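Local coordinates for protein putative drug/sodium antiporter (Escherichia coli, PDB 4Z3N) that probably carries the genotoxin colibactin across the cell membrane as a MATE-family antiporter, at residues A[376-381]-A[434-439]; A[384-389]-A[441-446]; A[162-167]-A[220-225]. All coordinates share one frame; numbering follows the deposited sequence.

Contact 1 of 3, residues A[376-381]-A[434-439]. With OLC ((2R)-2,3-dihydroxypropyl (9Z)-octadec-9-enoate), chain B; OLC ((2R)-2,3-dihydroxypropyl (9Z)-octadec-9-enoate), chain D; OLC ((2R)-2,3-dihydroxypropyl (9Z)-octadec-9-enoate), chain C.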
loop_
_atom_site.group_PDB
_atom_site.type_symbol
_atom_site.label_atom_id
_atom_site.label_comp_id
_atom_site.label_asym_id
_atom_site.label_seq_id
_atom_site.Cartn_x
_atom_site.Cartn_y
_atom_site.Cartn_z
ATOM N N THR A 376 19.750 9.945 -1.187
ATOM C CA THR A 376 18.681 10.900 -1.357
ATOM C C THR A 376 18.989 11.846 -2.513
ATOM O O THR A 376 18.129 12.102 -3.364
ATOM C CB THR A 376 18.445 11.698 -0.077
ATOM O OG1 THR A 376 18.060 10.802 0.981
ATOM C CG2 THR A 376 17.346 12.757 -0.299
ATOM N N ARG A 377 20.219 12.346 -2.559
ATOM C CA ARG A 377 20.588 13.302 -3.593
ATOM C C ARG A 377 20.450 12.702 -4.981
ATOM O O ARG A 377 20.040 13.381 -5.937
ATOM C CB ARG A 377 22.016 13.792 -3.394
ATOM C CG ARG A 377 22.215 14.695 -2.193
ATOM C CD ARG A 377 23.347 15.627 -2.480
ATOM N NE ARG A 377 23.500 16.649 -1.459
ATOM C CZ ARG A 377 24.604 16.820 -0.744
ATOM N NH1 ARG A 377 25.650 16.023 -0.943
ATOM N NH2 ARG A 377 24.657 17.788 0.161
ATOM N N ILE A 378 20.828 11.434 -5.101
ATOM C CA ILE A 378 20.772 10.783 -6.401
ATOM C C ILE A 378 19.357 10.324 -6.756
ATOM O O ILE A 378 18.865 10.648 -7.823
ATOM C CB ILE A 378 21.757 9.599 -6.467
ATOM C CG1 ILE A 378 23.197 10.128 -6.326
ATOM C CG2 ILE A 378 21.559 8.807 -7.769
ATOM C CD1 ILE A 378 24.290 9.107 -6.579
ATOM N N MET A 379 18.697 9.616 -5.845
ATOM C CA MET A 379 17.437 8.940 -6.154
ATOM C C MET A 379 16.138 9.715 -5.896
ATOM O O MET A 379 15.081 9.318 -6.393
ATOM C CB MET A 379 17.360 7.629 -5.358
ATOM C CG MET A 379 18.496 6.650 -5.613
ATOM S SD MET A 379 18.385 5.181 -4.563
ATOM C CE MET A 379 17.037 4.317 -5.372
ATOM N N ALA A 380 16.204 10.806 -5.138
ATOM C CA ALA A 380 14.985 11.467 -4.665
ATOM C C ALA A 380 14.096 11.993 -5.788
ATOM O O ALA A 380 12.880 11.846 -5.737
ATOM C CB ALA A 380 15.328 12.599 -3.726
ATOM N N LEU A 381 14.701 12.604 -6.798
ATOM C CA LEU A 381 13.932 13.167 -7.892
ATOM C C LEU A 381 13.233 12.086 -8.711
ATOM O O LEU A 381 12.285 12.384 -9.441
ATOM C CB LEU A 381 14.823 14.021 -8.798
ATOM C CG LEU A 381 15.229 15.357 -8.175
ATOM C CD1 LEU A 381 16.257 16.105 -9.019
ATOM C CD2 LEU A 381 13.977 16.166 -7.991
ATOM N N GLY A 434 26.630 3.083 -7.900
ATOM C CA GLY A 434 26.106 2.314 -9.016
ATOM C C GLY A 434 24.757 1.693 -8.693
ATOM O O GLY A 434 23.904 1.625 -9.549
ATOM N N VAL A 435 24.580 1.219 -7.470
ATOM C CA VAL A 435 23.292 0.734 -7.025
ATOM C C VAL A 435 22.237 1.834 -7.153
ATOM O O VAL A 435 21.206 1.656 -7.804
ATOM C CB VAL A 435 23.339 0.256 -5.553
ATOM C CG1 VAL A 435 21.971 -0.277 -5.126
ATOM C CG2 VAL A 435 24.426 -0.798 -5.350
ATOM N N TYR A 436 22.512 2.973 -6.523
ATOM C CA TYR A 436 21.604 4.106 -6.532
ATOM C C TYR A 436 21.140 4.462 -7.954
ATOM O O TYR A 436 19.938 4.635 -8.205
ATOM C CB TYR A 436 22.268 5.313 -5.896
ATOM C CG TYR A 436 22.670 5.144 -4.464
ATOM C CD1 TYR A 436 22.091 4.179 -3.659
ATOM C CD2 TYR A 436 23.633 5.976 -3.908
ATOM C CE1 TYR A 436 22.463 4.051 -2.318
ATOM C CE2 TYR A 436 24.013 5.863 -2.589
ATOM C CZ TYR A 436 23.430 4.905 -1.796
ATOM O OH TYR A 436 23.830 4.821 -0.488
ATOM N N PHE A 437 22.083 4.572 -8.885
ATOM C CA PHE A 437 21.713 4.952 -10.236
ATOM C C PHE A 437 20.964 3.815 -10.934
ATOM O O PHE A 437 19.952 4.039 -11.600
ATOM C CB PHE A 437 22.939 5.368 -11.057
ATOM C CG PHE A 437 23.358 6.788 -10.832
ATOM C CD1 PHE A 437 22.579 7.837 -11.315
ATOM C CD2 PHE A 437 24.522 7.083 -10.127
ATOM C CE1 PHE A 437 22.952 9.165 -11.108
ATOM C CE2 PHE A 437 24.905 8.407 -9.913
ATOM C CZ PHE A 437 24.116 9.451 -10.405
ATOM N N GLY A 438 21.457 2.596 -10.770
ATOM C CA GLY A 438 20.871 1.471 -11.456
ATOM C C GLY A 438 19.440 1.268 -11.020
ATOM O O GLY A 438 18.549 1.061 -11.846
ATOM N N ALA A 439 19.224 1.363 -9.713
ATOM C CA ALA A 439 17.953 1.016 -9.106
ATOM C C ALA A 439 16.825 1.941 -9.557
ATOM O O ALA A 439 15.684 1.503 -9.703
ATOM C CB ALA A 439 18.081 1.028 -7.589
HETATM C C18 OLC B . 5.988 1.664 -4.635
HETATM C C10 OLC B . 13.530 5.935 -6.122
HETATM C C9 OLC B . 13.368 5.803 -4.790
HETATM C C17 OLC B . 7.230 2.534 -4.647
HETATM C C11 OLC B . 13.224 4.788 -7.066
HETATM C C8 OLC B . 14.359 6.470 -3.849
HETATM C C24 OLC B . 16.149 -1.732 -7.445
HETATM C C16 OLC B . 8.133 2.090 -5.776
HETATM C C12 OLC B . 12.737 3.546 -6.329
HETATM C C7 OLC B . 13.972 6.288 -2.392
HETATM C C15 OLC B . 9.338 3.014 -5.889
HETATM C C13 OLC B . 11.567 2.921 -7.090
HETATM C C6 OLC B . 14.322 4.894 -1.909
HETATM C C14 OLC B . 10.588 2.195 -6.184
HETATM C C5 OLC B . 15.727 4.515 -2.327
HETATM C C4 OLC B . 15.876 3.000 -2.315
HETATM C C3 OLC B . 14.727 2.349 -3.058
HETATM C C2 OLC B . 15.042 0.915 -3.441
HETATM C C21 OLC B . 14.213 -0.248 -6.926
HETATM C C1 OLC B . 14.265 0.528 -4.692
HETATM C C22 OLC B . 14.697 -1.422 -7.760
HETATM O O19 OLC B . 13.176 1.021 -4.948
HETATM O O25 OLC B . 16.319 -3.132 -7.354
HETATM O O23 OLC B . 13.911 -2.564 -7.477
HETATM O O20 OLC B . 14.857 -0.293 -5.663
HETATM C C9 OLC D . 20.247 17.232 -7.225
HETATM C C8 OLC D . 21.677 17.123 -6.741
HETATM C C7 OLC D . 21.924 18.061 -5.571
HETATM C C6 OLC D . 23.345 17.923 -5.045
HETATM C C5 OLC D . 23.664 19.031 -4.053
HETATM C C4 OLC D . 25.163 19.034 -3.779
HETATM C C3 OLC D . 25.763 20.430 -3.879
HETATM C C2 OLC D . 27.268 20.402 -3.648
HETATM C C1 OLC D . 27.616 20.486 -2.176
HETATM C C9 OLC C . 15.959 12.993 -12.730
HETATM C C8 OLC C . 16.942 12.181 -11.902
HETATM C C7 OLC C . 18.355 12.692 -12.097
HETATM C C6 OLC C . 19.119 12.607 -10.785
HETATM C C5 OLC C . 20.556 13.032 -11.018
HETATM C C4 OLC C . 21.278 13.211 -9.690
HETATM C C3 OLC C . 22.789 13.113 -9.879
HETATM C C2 OLC C . 23.496 13.909 -8.800
HETATM C C1 OLC C . 24.681 13.130 -8.265
#
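I378 meets the ring of F437 with both of its branches. CG2 sits over the centre of one ring face, 3.6 Å from the F437 centroid and 12° off the normal, which is a CH-pi contact. CD1 of I378 reaches further out and lies 3.5 Å from F437 CE2. The isoleucine also touches Y436: I378 CG2 is 4.0 Å from Y436 CB, and CD1 comes up at the edge of the tyrosine ring, near its plane. I378 thus packs against two consecutive aromatic side chains of helix 432-453. With CG1 anti to the carbonyl carbon (chi1 -64°), CG2 comes over the F437 face and CG1 carries CD1 to the CE2 atom of that ring.

M379 crosses Y436 at about a right angle. Its SD is 3.9 Å from Y436 CD1 and approaches the ring obliquely, a Met-aromatic contact. The chain of M379 is extended up to SD and then bends (chi3 75°). The bend places CE 4.1 Å from A439 CB, about a turn further along helix 432-453.

Monoolein forms the next layer. The chain B molecule touches both M379 CE and A439 CB. The chain C molecule brings C3 to the edge of the F437 ring. Chain D lays C4 over one face of the R377 guanidinium.

Y277 of helix 250-284 packs on both M379 and Y436. T376 touches H351 and I352 of helix 326-358, and its OG1 is hydrogen-bonded to A372 O. The two segments belong to the tenth and twelfth predicted transmembrane helices of this MATE fold. They are joined by methyl, sulfur and aromatic groups, without hydrogen bonds between them. The join therefore rests on shape and dispersion, consistent with a setting among lipid chains.

Contact 2 of 3, residues A[384-389]-A[441-446]; sequences PFVAIS and SGTFVA. With OLC ((2R)-2,3-dihydroxypropyl (9Z)-octadec-9-enoate), chain B.
Helical segments 384-389 and 441-446 cross at 45°, with their axes 8.4 Å apart at the closest point. They are parts of the tenth and twelfth predicted transmembrane helices of the all-helical MATE fold. The backbones come nearest at two places: V386 CA is 5.8 Å from T443 CA, and S389 CA is 5.7 Å from A446 CA. The small side chains of S389 and A446 are consistent with this close approach. Helix 432-453 is kinked here, where the N atoms of G442 and T443 make no bond to the turn before.

F385 and F444 form an edge-to-face pair. The edge of F444 is turned toward the face of F385, with the centroids 5.1 Å apart and the planes at 56°. F444 CE1 does the touching. It sits above the F385 ring, offset toward the rim. F385 is also edge-to-face with F341 of helix 326-358, and so joins a third helix to the pair.

T443 packs with both branches. Its CG2, anti to the backbone N, lies 3.7 Å from F385 CB. Its OG1 is anti to the carbonyl carbon and rests 3.7 Å from V386 CG2. The same OG1 faces the chain B monoolein, 3.5 Å from C13. V386 CG1 meets that lipid chain further along.

R412 of helix 402-413 touches V386, T443 and A446. R412 NH1 is also hydrogen-bonded to S389 OG, so the serine hydroxyl is satisfied although buried. OG stands between the backbone N and the carbonyl carbon (chi1 74°). At this end the methylene and methyl meet directly, S389 CB lying 3.8 Å from A446 CB.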
loop_
_atom_site.group_PDB
_atom_site.type_symbol
_atom_site.label_atom_id
_atom_site.label_comp_id
_atom_site.label_asym_id
_atom_site.label_seq_id
_atom_site.Cartn_x
_atom_site.Cartn_y
_atom_site.Cartn_z
ATOM N N PRO A 384 8.923 11.380 -7.856
ATOM C CA PRO A 384 7.724 11.925 -8.514
ATOM C C PRO A 384 7.466 11.216 -9.851
ATOM O O PRO A 384 6.320 11.082 -10.308
ATOM C CB PRO A 384 8.067 13.403 -8.716
ATOM C CG PRO A 384 9.582 13.489 -8.584
ATOM C CD PRO A 384 9.955 12.407 -7.630
ATOM N N PHE A 385 8.540 10.717 -10.452
ATOM C CA PHE A 385 8.408 9.932 -11.670
ATOM C C PHE A 385 7.747 8.569 -11.422
ATOM O O PHE A 385 7.114 8.024 -12.321
ATOM C CB PHE A 385 9.779 9.762 -12.323
ATOM C CG PHE A 385 10.241 10.988 -13.060
ATOM C CD1 PHE A 385 11.016 11.937 -12.421
ATOM C CD2 PHE A 385 9.852 11.212 -14.387
ATOM C CE1 PHE A 385 11.418 13.079 -13.084
ATOM C CE2 PHE A 385 10.262 12.343 -15.061
ATOM C CZ PHE A 385 11.048 13.281 -14.408
ATOM N N VAL A 386 7.876 8.036 -10.202
ATOM C CA VAL A 386 7.185 6.815 -9.797
ATOM C C VAL A 386 5.661 6.957 -9.985
ATOM O O VAL A 386 4.966 5.982 -10.297
ATOM C CB VAL A 386 7.521 6.445 -8.307
ATOM C CG1 VAL A 386 6.759 5.191 -7.836
ATOM C CG2 VAL A 386 9.012 6.249 -8.131
ATOM N N ALA A 387 5.146 8.173 -9.816
ATOM C CA ALA A 387 3.710 8.421 -9.962
ATOM C C ALA A 387 3.201 8.024 -11.337
ATOM O O ALA A 387 2.071 7.566 -11.486
ATOM C CB ALA A 387 3.393 9.866 -9.700
ATOM N N ILE A 388 4.038 8.188 -12.348
ATOM C CA ILE A 388 3.577 7.972 -13.713
ATOM C C ILE A 388 3.213 6.507 -13.953
ATOM O O ILE A 388 2.108 6.205 -14.421
ATOM C CB ILE A 388 4.635 8.463 -14.731
ATOM C CG1 ILE A 388 4.798 9.987 -14.598
ATOM C CG2 ILE A 388 4.205 8.120 -16.150
ATOM C CD1 ILE A 388 6.160 10.496 -14.919
ATOM N N SER A 389 4.112 5.592 -13.598
ATOM C CA SER A 389 3.828 4.168 -13.759
ATOM C C SER A 389 2.918 3.603 -12.655
ATOM O O SER A 389 2.079 2.735 -12.917
ATOM C CB SER A 389 5.124 3.377 -13.821
ATOM O OG SER A 389 5.697 3.304 -12.539
ATOM N N SER A 441 16.710 3.485 -12.498
ATOM C CA SER A 441 16.554 3.421 -13.951
ATOM C C SER A 441 15.275 2.688 -14.397
ATOM O O SER A 441 14.770 2.947 -15.465
ATOM C CB SER A 441 17.794 2.761 -14.594
ATOM O OG SER A 441 17.853 1.376 -14.298
ATOM N N GLY A 442 14.768 1.774 -13.581
ATOM C CA GLY A 442 13.492 1.138 -13.844
ATOM C C GLY A 442 12.313 2.097 -13.775
ATOM O O GLY A 442 11.338 1.936 -14.504
ATOM N N THR A 443 12.405 3.096 -12.899
ATOM C CA THR A 443 11.361 4.108 -12.749
ATOM C C THR A 443 11.250 4.965 -13.994
ATOM O O THR A 443 10.181 5.487 -14.327
ATOM C CB THR A 443 11.627 5.022 -11.500
ATOM O OG1 THR A 443 11.259 4.316 -10.309
ATOM C CG2 THR A 443 10.821 6.327 -11.566
ATOM N N PHE A 444 12.363 5.146 -14.683
ATOM C CA PHE A 444 12.300 6.012 -15.848
ATOM C C PHE A 444 11.739 5.264 -17.055
ATOM O O PHE A 444 10.804 5.741 -17.683
ATOM C CB PHE A 444 13.667 6.656 -16.094
ATOM C CG PHE A 444 14.020 7.667 -15.030
ATOM C CD1 PHE A 444 13.327 8.876 -14.946
ATOM C CD2 PHE A 444 14.977 7.384 -14.068
ATOM C CE1 PHE A 444 13.618 9.799 -13.942
ATOM C CE2 PHE A 444 15.272 8.302 -13.062
ATOM C CZ PHE A 444 14.592 9.510 -13.004
ATOM N N VAL A 445 12.251 4.067 -17.318
ATOM C CA VAL A 445 11.729 3.211 -18.374
ATOM C C VAL A 445 10.207 2.983 -18.219
ATOM O O VAL A 445 9.433 3.168 -19.161
ATOM C CB VAL A 445 12.489 1.860 -18.380
ATOM C CG1 VAL A 445 12.045 0.967 -19.535
ATOM C CG2 VAL A 445 13.965 2.113 -18.488
ATOM N N ALA A 446 9.799 2.600 -17.015
ATOM C CA ALA A 446 8.400 2.387 -16.683
ATOM C C ALA A 446 7.538 3.652 -16.854
ATOM O O ALA A 446 6.345 3.568 -17.149
ATOM C CB ALA A 446 8.292 1.857 -15.248
HETATM C C18 OLC B . 5.988 1.664 -4.635
HETATM C C10 OLC B . 13.530 5.935 -6.122
HETATM C C9 OLC B . 13.368 5.803 -4.790
HETATM C C17 OLC B . 7.230 2.534 -4.647
HETATM C C11 OLC B . 13.224 4.788 -7.066
HETATM C C8 OLC B . 14.359 6.470 -3.849
HETATM C C24 OLC B . 16.149 -1.732 -7.445
HETATM C C16 OLC B . 8.133 2.090 -5.776
HETATM C C12 OLC B . 12.737 3.546 -6.329
HETATM C C7 OLC B . 13.972 6.288 -2.392
HETATM C C15 OLC B . 9.338 3.014 -5.889
HETATM C C13 OLC B . 11.567 2.921 -7.090
HETATM C C6 OLC B . 14.322 4.894 -1.909
HETATM C C14 OLC B . 10.588 2.195 -6.184
HETATM C C5 OLC B . 15.727 4.515 -2.327
HETATM C C4 OLC B . 15.876 3.000 -2.315
HETATM C C3 OLC B . 14.727 2.349 -3.058
HETATM C C2 OLC B . 15.042 0.915 -3.441
HETATM C C21 OLC B . 14.213 -0.248 -6.926
HETATM C C1 OLC B . 14.265 0.528 -4.692
HETATM C C22 OLC B . 14.697 -1.422 -7.760
HETATM O O19 OLC B . 13.176 1.021 -4.948
HETATM O O25 OLC B . 16.319 -3.132 -7.354
HETATM O O23 OLC B . 13.911 -2.564 -7.477
HETATM O O20 OLC B . 14.857 -0.293 -5.663
#

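Contact 3 of 3, residues A[162-167]-A[220-225]; sequences VFSIML and AQLSMV. With OLC ((2R)-2,3-dihydroxypropyl (9Z)-octadec-9-enoate), chain E.
I165 has CG1 anti to the carbonyl carbon, and a second torsion of -50° swings CD1 toward helix 209-232 of the MATE fold. Q221 answers with CG likewise anti to the carbonyl carbon, and its chain is bent at chi2 (148°). The two side chains cross obliquely, and I165 CD1 ends 3.4 Å from Q221 NE2. This is an apolar methyl against an amide nitrogen, not a hydrogen bond.

The segments are parts of the fourth and sixth predicted transmembrane helices. Their axes cross at 45° and come no closer than 9.9 Å, and the side chains of Q221, L222 and V225 reach across to I165 CD1, S164 CB and the S164 backbone. S164 CB touches L222 CD2 at 3.8 Å. V225 points toward the other helix and divides its methyls. CG2, anti to the carbonyl carbon, lies 4.1 Å from the backbone S164 O, while CG1 faces L167.

The carboxamide of Q221 lies beside the acyl chain of the chain E monoolein, and Q221 packs on F82 of helix 75-101. M166 and V162 rest on helices 75-101 and 107-132. Segment 162-167 thus packs on helices 107-132 and 209-232, and helix 75-101 touches both segments. The contact is partly buried, with S164, L167 and L222 less enclosed than I165, Q221 and V225. At its far end the approach is loose: L167 CD1 is 4.4 Å from V225 CG1.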
loop_
_atom_site.group_PDB
_atom_site.type_symbol
_atom_site.label_atom_id
_atom_site.label_comp_id
_atom_site.label_asym_id
_atom_site.label_seq_id
_atom_site.Cartn_x
_atom_site.Cartn_y
_atom_site.Cartn_z
ATOM N N VAL A 162 -6.869 -12.225 11.605
ATOM C CA VAL A 162 -6.952 -12.318 10.145
ATOM C C VAL A 162 -8.328 -12.003 9.517
ATOM O O VAL A 162 -8.426 -11.144 8.638
ATOM C CB VAL A 162 -6.516 -13.722 9.686
ATOM C CG1 VAL A 162 -6.760 -13.913 8.175
ATOM C CG2 VAL A 162 -5.060 -13.948 10.040
ATOM N N PHE A 163 -9.375 -12.700 9.950
ATOM C CA PHE A 163 -10.696 -12.489 9.386
ATOM C C PHE A 163 -11.141 -11.040 9.568
ATOM O O PHE A 163 -11.742 -10.451 8.671
ATOM C CB PHE A 163 -11.713 -13.450 10.005
ATOM C CG PHE A 163 -13.091 -13.355 9.397
ATOM C CD1 PHE A 163 -13.261 -13.374 8.014
ATOM C CD2 PHE A 163 -14.221 -13.268 10.209
ATOM C CE1 PHE A 163 -14.516 -13.301 7.451
ATOM C CE2 PHE A 163 -15.490 -13.195 9.654
ATOM C CZ PHE A 163 -15.636 -13.210 8.270
ATOM N N SER A 164 -10.818 -10.452 10.710
ATOM C CA SER A 164 -11.227 -9.083 10.996
ATOM C C SER A 164 -10.500 -8.108 10.073
ATOM O O SER A 164 -11.105 -7.156 9.559
ATOM C CB SER A 164 -10.965 -8.737 12.467
ATOM O OG SER A 164 -11.005 -9.910 13.276
ATOM N N ILE A 165 -9.212 -8.352 9.859
ATOM C CA ILE A 165 -8.426 -7.571 8.912
ATOM C C ILE A 165 -8.965 -7.707 7.473
ATOM O O ILE A 165 -9.099 -6.712 6.748
ATOM C CB ILE A 165 -6.933 -7.989 8.924
ATOM C CG1 ILE A 165 -6.359 -7.934 10.342
ATOM C CG2 ILE A 165 -6.123 -7.124 7.968
ATOM C CD1 ILE A 165 -6.646 -6.626 11.070
ATOM N N MET A 166 -9.261 -8.934 7.051
ATOM C CA MET A 166 -9.844 -9.146 5.727
ATOM C C MET A 166 -11.170 -8.404 5.586
ATOM O O MET A 166 -11.441 -7.809 4.549
ATOM C CB MET A 166 -10.047 -10.637 5.446
ATOM C CG MET A 166 -8.770 -11.461 5.522
ATOM S SD MET A 166 -7.506 -11.058 4.277
ATOM C CE MET A 166 -6.182 -10.311 5.232
ATOM N N LEU A 167 -11.985 -8.462 6.637
ATOM C CA LEU A 167 -13.268 -7.765 6.705
ATOM C C LEU A 167 -13.149 -6.272 6.425
ATOM O O LEU A 167 -13.998 -5.699 5.752
ATOM C CB LEU A 167 -13.905 -7.966 8.076
ATOM C CG LEU A 167 -15.091 -8.920 8.089
ATOM C CD1 LEU A 167 -15.768 -8.902 9.453
ATOM C CD2 LEU A 167 -16.062 -8.520 6.989
ATOM N N ALA A 220 -9.204 -1.147 18.332
ATOM C CA ALA A 220 -9.256 -0.013 17.420
ATOM C C ALA A 220 -9.730 -0.458 16.034
ATOM O O ALA A 220 -10.599 0.164 15.444
ATOM C CB ALA A 220 -7.884 0.661 17.326
ATOM N N GLN A 221 -9.164 -1.544 15.522
ATOM C CA GLN A 221 -9.510 -1.997 14.189
ATOM C C GLN A 221 -10.943 -2.524 14.138
ATOM O O GLN A 221 -11.661 -2.307 13.150
ATOM C CB GLN A 221 -8.515 -3.058 13.705
ATOM C CG GLN A 221 -7.249 -2.470 13.056
ATOM C CD GLN A 221 -5.993 -3.341 13.273
ATOM O OE1 GLN A 221 -4.874 -2.889 13.045
ATOM N NE2 GLN A 221 -6.183 -4.590 13.714
ATOM N N LEU A 222 -11.371 -3.204 15.195
ATOM C CA LEU A 222 -12.740 -3.706 15.237
ATOM C C LEU A 222 -13.756 -2.565 15.321
ATOM O O LEU A 222 -14.770 -2.598 14.638
ATOM C CB LEU A 222 -12.927 -4.670 16.402
ATOM C CG LEU A 222 -12.400 -6.085 16.158
ATOM C CD1 LEU A 222 -12.663 -6.957 17.369
ATOM C CD2 LEU A 222 -13.020 -6.682 14.904
ATOM N N SER A 223 -13.487 -1.553 16.138
ATOM C CA SER A 223 -14.396 -0.411 16.213
ATOM C C SER A 223 -14.538 0.253 14.848
ATOM O O SER A 223 -15.621 0.728 14.496
ATOM C CB SER A 223 -13.939 0.610 17.263
ATOM O OG SER A 223 -12.533 0.689 17.354
ATOM N N MET A 224 -13.460 0.271 14.072
ATOM C CA MET A 224 -13.571 0.672 12.676
ATOM C C MET A 224 -14.553 -0.236 11.930
ATOM O O MET A 224 -15.469 0.236 11.258
ATOM C CB MET A 224 -12.217 0.623 11.991
ATOM C CG MET A 224 -11.218 1.653 12.478
ATOM S SD MET A 224 -9.784 1.624 11.386
ATOM C CE MET A 224 -10.588 1.461 9.772
ATOM N N VAL A 225 -14.340 -1.544 12.058
ATOM C CA VAL A 225 -15.198 -2.551 11.447
ATOM C C VAL A 225 -16.654 -2.320 11.831
ATOM O O VAL A 225 -17.562 -2.352 10.994
ATOM C CB VAL A 225 -14.771 -3.965 11.872
ATOM C CG1 VAL A 225 -15.756 -4.992 11.377
ATOM C CG2 VAL A 225 -13.385 -4.270 11.345
HETATM C C9 OLC E . -1.447 -3.383 13.180
HETATM C C8 OLC E . -2.141 -2.156 13.753
HETATM C C7 OLC E . -2.172 -1.032 12.731
HETATM C C6 OLC E . -3.420 -0.193 12.907
HETATM C C5 OLC E . -4.074 0.027 11.553
HETATM C C4 OLC E . -5.567 -0.227 11.605
#

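In contacts 1 and 2, helix 432-453 meets two helices that follow each other in the chain, 366-379 and 382-399. Their centres are 13 Å apart, and the chain B monoolein touches both. Contact 3 is on the opposite side of the chain's centre. Its centre is 38 Å from that of contact 1 and 34 Å from that of contact 2, and it has its own lipid, the chain E monoolein. In each contact the segments lie in predicted transmembrane spans with one further predicted span between them. Contacts 2 and 3 share the same 45° crossing, but the axes in contact 2 lie closer.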